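Local coordinates for uncharacterized protein ABO_0056 (Alcanivorax borkumensis, PDB 3H35) that is of unknown function but belongs to the abortive infection alpha (DUF4393) family, so a part in bacterial defence against phage is possible, at residues 52-56 with 57-61; 122-126 with 127-131; 169-172 with 173-176. One frame throughout, in Å; residues are numbered along the deposited sequence.

Contact 1 of 3, residues 52-56 with 57-61; sequences ASLTG and DEARL
Glu58 folds back from the first turn of helix 56-65 onto Thr55, the residue just before that helix, and its whole length is used. Glu58 CB lies 3.5 Å from the carbonyl oxygen of Thr55 and also borders the CB and CD2 of Leu54. Glu58 CG, anti to the carbonyl carbon of its own residue (chi1 -72°), passes Thr55 OG1 at 3.6 Å. The chain then runs on extended, with Glu58 CD again 3.6 Å from Thr55 OG1, so that it goes by the hydroxyl before its end reaches the backbone. There Glu58 OE1 accepts the N-H of Thr55, 2.8 Å from Thr55 N. That N-H comes from above the carboxylate plane, 39° out of it, yet the bond itself is fairly straight.

The second bond runs the other way. Thr55 OG1, set between the backbone N and the carbonyl carbon (chi1 72°), accepts from Glu58 N at 3.3 Å in an almost linear bond. The reciprocal pair is a capping box, with Thr55 as the N-cap: the N-H of the N-cap and that of the third helical residue are both given side-chain acceptors. A short hydroxyl-bearing residue followed three places later by a longer acid suits the geometry. Ordinary helical bonds begin at once, Ala59 N to Thr55 O at 2.9 Å and Arg60 N to Gly56 O.

Leu54 closes over the same turn, its CD1 3.9 Å from Ala59 CA, while its CD2 comes beside Glu58 OE1; the small methyl of Ala59 lets the leucine approach. OE1 also forms a salt bridge with Arg49 of the second subunit, so the cap lies at a subunit boundary. Asp57 turns its carboxylate to Tyr109 and to the backbone N-H groups of Gln101 and Cys102.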
loop_
_atom_site.group_PDB
_atom_site.type_symbol
_atom_site.label_atom_id
_atom_site.label_comp_id
_atom_site.label_asym_id
_atom_site.label_seq_id
_atom_site.Cartn_x
_atom_site.Cartn_y
_atom_site.Cartn_z
ATOM N N ALA A 52 8.314 4.323 -15.159
ATOM C CA ALA A 52 7.782 4.288 -16.525
ATOM C C ALA A 52 6.321 3.871 -16.463
ATOM O O ALA A 52 5.536 4.280 -17.320
ATOM C CB ALA A 52 8.585 3.327 -17.435
ATOM N N SER A 53 5.951 3.112 -15.424
ATOM C CA SER A 53 4.558 2.679 -15.261
ATOM C C SER A 53 3.621 3.789 -14.729
ATOM O O SER A 53 2.414 3.635 -14.698
ATOM C CB SER A 53 4.515 1.486 -14.298
ATOM O OG SER A 53 4.891 1.896 -12.984
ATOM N N LEU A 54 4.174 4.904 -14.254
ATOM C CA LEU A 54 3.350 6.018 -13.836
ATOM C C LEU A 54 2.546 6.564 -15.023
ATOM O O LEU A 54 3.026 6.550 -16.144
ATOM C CB LEU A 54 4.233 7.127 -13.273
ATOM C CG LEU A 54 4.995 6.846 -11.957
ATOM C CD1 LEU A 54 5.871 8.096 -11.646
ATOM C CD2 LEU A 54 4.047 6.525 -10.744
ATOM N N THR A 55 1.333 7.072 -14.804
ATOM C CA THR A 55 0.660 7.808 -15.865
ATOM C C THR A 55 1.412 9.166 -16.010
ATOM O O THR A 55 2.158 9.584 -15.112
ATOM C CB THR A 55 -0.825 8.111 -15.581
ATOM O OG1 THR A 55 -0.900 9.109 -14.561
ATOM C CG2 THR A 55 -1.643 6.851 -15.167
ATOM N N GLY A 56 1.231 9.831 -17.152
ATOM C CA GLY A 56 1.878 11.139 -17.398
ATOM C C GLY A 56 1.604 12.122 -16.235
ATOM O O GLY A 56 2.504 12.806 -15.751
ATOM N N ASP A 57 0.366 12.163 -15.765
ATOM C CA ASP A 57 0.022 13.087 -14.683
ATOM C C ASP A 57 0.816 12.731 -13.433
ATOM O O ASP A 57 1.391 13.624 -12.827
ATOM C CB ASP A 57 -1.493 13.120 -14.393
ATOM C CG ASP A 57 -2.273 13.948 -15.413
ATOM O OD1 ASP A 57 -1.608 14.597 -16.234
ATOM O OD2 ASP A 57 -3.539 13.969 -15.399
ATOM N N GLU A 58 0.865 11.451 -13.076
ATOM C CA GLU A 58 1.644 11.001 -11.906
ATOM C C GLU A 58 3.129 11.357 -12.037
ATOM O O GLU A 58 3.759 11.769 -11.056
ATOM C CB GLU A 58 1.497 9.482 -11.690
ATOM C CG GLU A 58 0.121 9.076 -11.159
ATOM C CD GLU A 58 -0.213 7.606 -11.355
ATOM O OE1 GLU A 58 0.539 6.932 -12.089
ATOM O OE2 GLU A 58 -1.252 7.146 -10.791
ATOM N N ALA A 59 3.657 11.196 -13.249
ATOM C CA ALA A 59 5.046 11.456 -13.546
ATOM C C ALA A 59 5.327 12.970 -13.421
ATOM O O ALA A 59 6.400 13.376 -12.923
ATOM C CB ALA A 59 5.392 10.960 -14.957
ATOM N N ARG A 60 4.376 13.786 -13.904
ATOM C CA ARG A 60 4.505 15.230 -13.801
ATOM C C ARG A 60 4.486 15.693 -12.329
ATOM O O ARG A 60 5.239 16.603 -11.940
ATOM C CB ARG A 60 3.421 15.930 -14.654
ATOM C CG ARG A 60 3.646 15.811 -16.166
ATOM C CD ARG A 60 2.712 16.671 -16.955
ATOM N NE ARG A 60 3.119 18.049 -16.776
ATOM C CZ ARG A 60 3.957 18.718 -17.553
ATOM N NH1 ARG A 60 4.471 18.161 -18.645
ATOM N NH2 ARG A 60 4.270 19.972 -17.241
ATOM N N LEU A 61 3.640 15.048 -11.500
ATOM C CA LEU A 61 3.644 15.300 -10.052
ATOM C C LEU A 61 4.980 14.931 -9.408
ATOM O O LEU A 61 5.529 15.688 -8.630
ATOM C CB LEU A 61 2.527 14.515 -9.336
ATOM C CG LEU A 61 1.105 15.019 -9.517
ATOM C CD1 LEU A 61 0.087 13.928 -9.040
ATOM C CD2 LEU A 61 0.970 16.363 -8.777
#

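Contact 2 of 3, residues 122-126 with 127-131; sequences SDFTE and SLRTD
The turn that leads from strand 119-123 into helix 129-137 is held by Glu126 and Arg129, joined by a salt bridge in which each group offers two atoms. Both side chains are long enough to meet across the turn, three residues apart. Arg129 presents its guanidinium side-on. Arg129 NE donates to Glu126 OE2 at 2.9 Å, nearly straight and in the guanidinium plane. Glu126 OE1 receives Arg129 NH2 at 2.8 Å on its syn lone pair, though this oxygen sits 23° out of the guanidinium plane. The two flat groups are 32° apart, so the pairing is bidentate but twisted. Glu126 turns at chi2 (53°) and Arg129 at chi3, which brings the ends together on one side of the turn.

Phe124 adds a flat aromatic that can lie against the guanidinium. Phe124 CZ stands over one face, 3.7 Å from Arg129 NH2 and offset toward the rim, with the two planes steeply inclined. The ring also meets Tyr132 of the following helix. On the backbone, Thr125 O accepts from Leu128 N at 2.9 Å and Glu126 O from Arg129 N at 3.1 Å, i to i+3 bonds that suit the 3-10 turn before the helix. Leu128 brings CD1 to 4.0 Å from Thr125 CB, and Thr125 OG1 is tied to Thr161 on the neighbouring strand.

Arg159 lies close to Arg129 NH1, a like charge that the carboxylate of Glu126 probably helps to offset. At the surface, water probably weakens the ion pair, so its two-bond geometry may serve mainly to fix the rotation of the guanidinium.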
loop_
_atom_site.group_PDB
_atom_site.type_symbol
_atom_site.label_atom_id
_atom_site.label_comp_id
_atom_site.label_asym_id
_atom_site.label_seq_id
_atom_site.Cartn_x
_atom_site.Cartn_y
_atom_site.Cartn_z
ATOM N N SER A 122 4.585 15.159 5.657
ATOM C CA SER A 122 5.142 15.665 6.909
ATOM C C SER A 122 4.194 16.711 7.414
ATOM O O SER A 122 3.106 16.938 6.839
ATOM C CB SER A 122 6.548 16.241 6.697
ATOM O OG SER A 122 6.535 17.323 5.761
ATOM N N ASP A 123 4.576 17.351 8.514
ATOM C CA ASP A 123 3.671 18.292 9.177
ATOM C C ASP A 123 3.385 19.538 8.383
ATOM O O ASP A 123 4.140 19.928 7.482
ATOM C CB ASP A 123 4.257 18.761 10.510
ATOM C CG ASP A 123 4.029 17.778 11.620
ATOM O OD1 ASP A 123 3.527 16.650 11.356
ATOM O OD2 ASP A 123 4.368 18.141 12.767
ATOM N N PHE A 124 2.299 20.166 8.821
ATOM C CA PHE A 124 1.829 21.437 8.341
ATOM C C PHE A 124 2.979 22.377 8.057
ATOM O O PHE A 124 3.911 22.432 8.837
ATOM C CB PHE A 124 0.947 22.021 9.463
ATOM C CG PHE A 124 0.556 23.434 9.263
ATOM C CD1 PHE A 124 -0.442 23.763 8.372
ATOM C CD2 PHE A 124 1.150 24.438 10.005
ATOM C CE1 PHE A 124 -0.838 25.084 8.195
ATOM C CE2 PHE A 124 0.776 25.749 9.845
ATOM C CZ PHE A 124 -0.217 26.081 8.925
ATOM N N THR A 125 2.912 23.106 6.945
ATOM C CA THR A 125 3.876 24.187 6.669
ATOM C C THR A 125 3.161 25.526 6.653
ATOM O O THR A 125 2.278 25.756 5.829
ATOM C CB THR A 125 4.618 23.960 5.330
ATOM O OG1 THR A 125 5.285 22.706 5.407
ATOM C CG2 THR A 125 5.640 25.084 5.063
ATOM N N GLU A 126 3.564 26.409 7.565
ATOM C CA GLU A 126 2.875 27.683 7.781
ATOM C C GLU A 126 2.771 28.493 6.492
ATOM O O GLU A 126 1.754 29.137 6.237
ATOM C CB GLU A 126 3.552 28.488 8.905
ATOM C CG GLU A 126 2.944 29.897 9.165
ATOM C CD GLU A 126 1.430 29.890 9.406
ATOM O OE1 GLU A 126 0.941 28.993 10.113
ATOM O OE2 GLU A 126 0.716 30.764 8.881
ATOM N N SER A 127 3.810 28.440 5.672
ATOM C CA SER A 127 3.862 29.231 4.439
ATOM C C SER A 127 2.896 28.737 3.368
ATOM O O SER A 127 2.566 29.467 2.449
ATOM C CB SER A 127 5.282 29.234 3.885
ATOM O OG SER A 127 5.574 27.942 3.409
ATOM N N LEU A 128 2.429 27.504 3.483
ATOM C CA LEU A 128 1.422 27.007 2.565
ATOM C C LEU A 128 -0.041 27.315 2.988
ATOM O O LEU A 128 -0.990 26.772 2.395
ATOM C CB LEU A 128 1.628 25.501 2.375
ATOM C CG LEU A 128 2.938 25.130 1.634
ATOM C CD1 LEU A 128 3.124 23.625 1.608
ATOM C CD2 LEU A 128 2.922 25.654 0.244
ATOM N N ARG A 129 -0.232 28.162 4.014
ATOM C CA ARG A 129 -1.580 28.427 4.545
ATOM C C ARG A 129 -2.645 28.718 3.446
ATOM O O ARG A 129 -3.735 28.126 3.411
ATOM C CB ARG A 129 -1.558 29.561 5.583
ATOM C CG ARG A 129 -2.880 29.712 6.326
ATOM C CD ARG A 129 -2.786 30.684 7.514
ATOM N NE ARG A 129 -2.063 30.159 8.692
ATOM C CZ ARG A 129 -2.585 29.356 9.617
ATOM N NH1 ARG A 129 -3.834 28.927 9.533
ATOM N NH2 ARG A 129 -1.841 28.963 10.637
ATOM N N THR A 130 -2.306 29.632 2.552
ATOM C CA THR A 130 -3.208 29.995 1.471
ATOM C C THR A 130 -3.592 28.771 0.646
ATOM O O THR A 130 -4.786 28.559 0.374
ATOM C CB THR A 130 -2.562 31.053 0.599
ATOM O OG1 THR A 130 -2.461 32.249 1.372
ATOM C CG2 THR A 130 -3.389 31.330 -0.628
ATOM N N ASP A 131 -2.596 27.939 0.307
ATOM C CA ASP A 131 -2.868 26.708 -0.435
ATOM C C ASP A 131 -3.802 25.721 0.273
ATOM O O ASP A 131 -4.680 25.130 -0.351
ATOM C CB ASP A 131 -1.565 26.012 -0.804
ATOM C CG ASP A 131 -0.800 26.779 -1.874
ATOM O OD1 ASP A 131 -1.339 26.903 -2.988
ATOM O OD2 ASP A 131 0.305 27.282 -1.592
#

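Contact 3 of 3, residues 169-172 with 173-176; sequences RQLW and TLMT
Trp172 and Met175 both carry CG anti to the backbone N (chi1 -159° and 169°), so their side chains leave the helix side by side and point the same way. Further bends at chi2 and chi3 of Met175, a selenomethionine, turn its end back over the indole. The CE methyl lies over one face of the six-membered ring, though modelled too close for its exact spacing to be trusted. The selenium of Met175 stands farther off, 5.1 Å from the centroid of that Trp172 ring and 12° from the normal, giving a Met-aromatic contact. A long, flexible and polarisable chain suits this place, because it can follow the broad indole face.

Thr176 approaches from the side Met175 is on, but beside the CD1-NE1 bond of Trp172 rather than over the six-membered ring. Thr176 CG2 is 3.6 Å from Trp172 CD1 and equally near Trp172 NE1, and the Thr176 side chain runs at about a right angle to that of Trp172. The backbone beneath is regular: i+4 to i bonds run through the segment, the last of them from Thr176 N to Trp172 O at 2.9 Å.

Leu171 and Leu174 bring CD2 and CD1 to 4.3 Å, two branched aliphatic groups. Toward the third subunit, Arg169 forms a salt bridge with Glu147 of that subunit. Helix 166-175, the last modelled helix, is thus a packing helix: Leu171, Leu174 and Met175 lie against helix 42-52, Trp172 against Leu62 and Ala63 of helix 56-65, and Leu171 and Leu174 also against Leu108 and Phe105 of the third subunit.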
loop_
_atom_site.group_PDB
_atom_site.type_symbol
_atom_site.label_atom_id
_atom_site.label_comp_id
_atom_site.label_asym_id
_atom_site.label_seq_id
_atom_site.Cartn_x
_atom_site.Cartn_y
_atom_site.Cartn_z
ATOM N N ARG A 169 13.446 9.614 -4.571
ATOM C CA ARG A 169 14.640 10.334 -4.963
ATOM C C ARG A 169 15.642 9.356 -5.535
ATOM O O ARG A 169 16.274 9.634 -6.546
ATOM C CB ARG A 169 15.189 11.077 -3.757
ATOM C CG ARG A 169 16.417 11.950 -4.000
ATOM C CD ARG A 169 16.906 12.565 -2.627
ATOM N NE ARG A 169 15.938 13.535 -2.071
ATOM C CZ ARG A 169 15.155 13.376 -0.989
ATOM N NH1 ARG A 169 15.150 12.256 -0.238
ATOM N NH2 ARG A 169 14.339 14.381 -0.643
ATOM N N GLN A 170 15.769 8.180 -4.902
ATOM C CA GLN A 170 16.716 7.185 -5.359
ATOM C C GLN A 170 16.325 6.727 -6.739
ATOM O O GLN A 170 17.172 6.631 -7.616
ATOM C CB GLN A 170 16.765 5.967 -4.427
ATOM C CG GLN A 170 17.748 4.890 -4.903
ATOM C CD GLN A 170 17.838 3.729 -3.926
ATOM O OE1 GLN A 170 17.035 3.610 -2.995
ATOM N NE2 GLN A 170 18.850 2.908 -4.103
ATOM N N LEU A 171 15.026 6.476 -6.948
ATOM C CA LEU A 171 14.549 6.061 -8.294
ATOM C C LEU A 171 14.755 7.155 -9.362
ATOM O O LEU A 171 15.188 6.875 -10.507
ATOM C CB LEU A 171 13.071 5.648 -8.250
ATOM C CG LEU A 171 12.833 4.244 -7.664
ATOM C CD1 LEU A 171 11.370 4.145 -7.271
ATOM C CD2 LEU A 171 13.333 3.169 -8.695
ATOM N N TRP A 172 14.433 8.392 -8.987
ATOM C CA TRP A 172 14.622 9.523 -9.889
ATOM C C TRP A 172 16.062 9.596 -10.324
ATOM O O TRP A 172 16.345 9.708 -11.490
ATOM C CB TRP A 172 14.270 10.839 -9.212
ATOM C CG TRP A 172 13.970 11.925 -10.221
ATOM C CD1 TRP A 172 14.787 12.940 -10.619
ATOM C CD2 TRP A 172 12.768 12.046 -10.981
ATOM N NE1 TRP A 172 14.145 13.709 -11.561
ATOM C CE2 TRP A 172 12.901 13.178 -11.792
ATOM C CE3 TRP A 172 11.573 11.320 -11.025
ATOM C CZ2 TRP A 172 11.899 13.581 -12.673
ATOM C CZ3 TRP A 172 10.566 11.742 -11.886
ATOM C CH2 TRP A 172 10.744 12.857 -12.702
ATOM N N THR A 173 16.974 9.514 -9.368
ATOM C CA THR A 173 18.401 9.534 -9.691
ATOM C C THR A 173 18.868 8.381 -10.584
ATOM O O THR A 173 19.687 8.591 -11.486
ATOM C CB THR A 173 19.240 9.566 -8.415
ATOM O OG1 THR A 173 18.910 10.754 -7.699
ATOM C CG2 THR A 173 20.745 9.565 -8.732
ATOM N N LEU A 174 18.350 7.180 -10.349
ATOM C CA LEU A 174 18.627 6.069 -11.270
ATOM C C LEU A 174 18.136 6.380 -12.671
ATOM O O LEU A 174 18.797 6.031 -13.630
ATOM C CB LEU A 174 17.963 4.774 -10.833
ATOM C CG LEU A 174 18.531 4.086 -9.591
ATOM C CD1 LEU A 174 17.589 2.908 -9.211
ATOM C CD2 LEU A 174 19.992 3.643 -9.790
HETATM N N MSE A 175 16.959 6.996 -12.781
HETATM C CA MSE A 175 16.362 7.273 -14.077
HETATM C C MSE A 175 17.153 8.359 -14.816
HETATM O O MSE A 175 17.316 8.263 -16.008
HETATM C CB MSE A 175 14.876 7.637 -13.921
HETATM C CG MSE A 175 14.161 8.197 -15.155
HETATM SE SE MSE A 175 14.548 10.146 -15.420
HETATM C CE MSE A 175 13.718 10.818 -13.760
ATOM N N THR A 176 17.645 9.379 -14.115
ATOM C CA THR A 176 18.352 10.476 -14.754
ATOM C C THR A 176 19.796 10.028 -14.918
ATOM O O THR A 176 20.704 10.677 -14.377
ATOM C CB THR A 176 18.246 11.834 -13.933
ATOM O OG1 THR A 176 19.054 11.783 -12.754
ATOM C CG2 THR A 176 16.803 12.184 -13.523
#

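Contacts 1 and 3 belong to the same helical part of the chain: their centres are 14 Å apart and their nearest atoms about 4 Å, close but not touching. Helix 56-65 joins the two, starting at contact 1 and running on to pack against contact 3. Contact 2 is remote, at the far edge of the antiparallel sheet, with centres 25 Å from contact 1, on the opposite side of the chain's centre, and 27 Å from contact 3. All three lie near other copies of the protein: contact 1 meets the second subunit, while contacts 2 and 3 meet the third, contact 2 only through Ser122.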